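Local coordinates for hexameric cytochrome (Silicibacter pomeroyi, PDB 2OYY), which binds heme b as a hexamer, with a tyrosine as axial ligand to the iron, in a small all-helical subunit, at the interface of chains A and B. Sequence-based numbering; all coordinates share one arbitrary frame. Chains: chain A/B, Hexameric cytochrome.

The interface of chains A and B. Residues chain A 9, 66, 69-70; chain B 64, 68, 73-74.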
loop_
_atom_site.group_PDB
_atom_site.type_symbol
_atom_site.label_atom_id
_atom_site.label_comp_id
_atom_site.label_asym_id
_atom_site.label_seq_id
_atom_site.Cartn_x
_atom_site.Cartn_y
_atom_site.Cartn_z
ATOM N N LEU A 9 17.700 -5.925 -11.858
ATOM C CA LEU A 9 16.427 -5.259 -12.000
ATOM C C LEU A 9 16.478 -4.435 -13.259
ATOM O O LEU A 9 15.468 -3.876 -13.688
ATOM C CB LEU A 9 16.194 -4.313 -10.833
ATOM C CG LEU A 9 16.123 -4.819 -9.405
ATOM C CD1 LEU A 9 15.964 -3.585 -8.502
ATOM C CD2 LEU A 9 14.963 -5.801 -9.245
ATOM N N THR A 66 9.253 -0.278 -8.106
ATOM C CA THR A 66 10.644 -0.523 -7.739
ATOM C C THR A 66 11.533 -0.719 -8.955
ATOM O O THR A 66 12.646 -0.201 -8.991
ATOM C CB THR A 66 10.772 -1.765 -6.818
ATOM O OG1 THR A 66 9.787 -1.691 -5.777
ATOM C CG2 THR A 66 12.190 -1.870 -6.211
ATOM N N ALA A 69 11.966 2.556 -11.231
ATOM C CA ALA A 69 12.983 3.395 -10.617
ATOM C C ALA A 69 14.356 2.808 -10.853
ATOM O O ALA A 69 15.316 3.543 -11.050
ATOM C CB ALA A 69 12.723 3.569 -9.107
ATOM N N ALA A 70 14.453 1.482 -10.838
ATOM C CA ALA A 70 15.744 0.845 -11.093
ATOM C C ALA A 70 16.266 1.216 -12.488
ATOM O O ALA A 70 17.459 1.396 -12.689
ATOM C CB ALA A 70 15.651 -0.669 -10.911
ATOM N N PHE B 64 11.102 -4.995 -0.291
ATOM C CA PHE B 64 12.055 -5.041 -1.397
ATOM C C PHE B 64 12.286 -3.660 -1.991
ATOM O O PHE B 64 13.415 -3.321 -2.385
ATOM C CB PHE B 64 11.602 -6.020 -2.475
ATOM C CG PHE B 64 12.593 -6.200 -3.554
ATOM C CD1 PHE B 64 13.793 -6.858 -3.306
ATOM C CD2 PHE B 64 12.353 -5.709 -4.820
ATOM C CE1 PHE B 64 14.741 -7.022 -4.300
ATOM C CE2 PHE B 64 13.291 -5.873 -5.828
ATOM C CZ PHE B 64 14.482 -6.538 -5.568
ATOM N N ALA B 68 15.981 -2.266 -2.056
ATOM C CA ALA B 68 16.397 -1.984 -3.432
ATOM C C ALA B 68 16.895 -0.547 -3.545
ATOM O O ALA B 68 17.925 -0.285 -4.170
ATOM C CB ALA B 68 15.251 -2.242 -4.406
ATOM N N TYR B 73 19.675 0.197 -6.253
ATOM C CA TYR B 73 19.071 -0.635 -7.287
ATOM C C TYR B 73 20.000 -1.641 -7.995
ATOM O O TYR B 73 19.607 -2.248 -8.983
ATOM C CB TYR B 73 18.258 0.242 -8.266
ATOM C CG TYR B 73 17.115 0.985 -7.593
ATOM C CD1 TYR B 73 15.922 0.322 -7.273
ATOM C CD2 TYR B 73 17.222 2.336 -7.254
ATOM C CE1 TYR B 73 14.868 0.984 -6.644
ATOM C CE2 TYR B 73 16.155 3.020 -6.625
ATOM C CZ TYR B 73 14.985 2.332 -6.320
ATOM O OH TYR B 73 13.917 2.964 -5.686
ATOM N N TRP B 74 21.198 -1.859 -7.452
ATOM C CA TRP B 74 22.223 -2.752 -8.052
ATOM C C TRP B 74 22.537 -2.441 -9.519
ATOM O O TRP B 74 23.255 -1.486 -9.823
ATOM C CB TRP B 74 21.829 -4.231 -7.918
ATOM C CG TRP B 74 21.509 -4.667 -6.506
ATOM C CD1 TRP B 74 22.394 -5.107 -5.558
ATOM C CD2 TRP B 74 20.217 -4.715 -5.899
ATOM N NE1 TRP B 74 21.730 -5.418 -4.392
ATOM C CE2 TRP B 74 20.394 -5.191 -4.572
ATOM C CE3 TRP B 74 18.923 -4.404 -6.339
ATOM C CZ2 TRP B 74 19.318 -5.364 -3.679
ATOM C CZ3 TRP B 74 17.853 -4.568 -5.443
ATOM C CH2 TRP B 74 18.064 -5.053 -4.133
#
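A:Leu9, A:Thr66 and A:Ala70 meet B:Phe64, B:Tyr73 and B:Trp74 in a largely apolar subunit interface of the heme-protein hexamer, where the tail and helix 50-70 of chain B pack on helix 50-70 and the N-terminal loop of chain A, joining neighbouring subunits. The interface as a whole is not an exact two-fold, and in this patch the chains contribute different residues. B:Tyr73, in the loop after its helix, has 82 Å² of its surface hidden by chain A and lies along the end of the A helix. With CG anti to the carbonyl carbon, beside the backbone N (chi1 -61°), the ring is carried over A:Ala70, whose N sits 4.0 Å above one face toward the rim. The carbonyl O of B:Ala68 sits 3.7 Å above the opposite face, also toward the rim, so the phenol lies between backbone groups of the two chains. The ring edge meets A:Thr66 in plane, with the methyl CG2 3.9 Å from CE1 of B:Tyr73. That methyl, anti to the backbone N, also touches B:Ala68, CG2 to CB at 3.6 Å. Replacing B:Tyr73 by alanine is likely to open a gap beside A:Ala69 and A:Ala70 and to take away the ring edge that meets the A:Thr66 methyl, leaving it B:Phe64 and B:Ala68. A:Leu9, from a loop, divides its two branches between two rings. CD2 comes in plane to the edge of B:Phe64, 3.8 Å from CZ, the two side chains approaching from opposite directions. CD1 meets the indole of B:Trp74 in plane at the edge of its six-membered ring, 3.7 Å from CZ3. At the far end of the phenol, the hydroxyl OH of B:Tyr73 lies 3.7 Å from the methyl CB of A:Ala69.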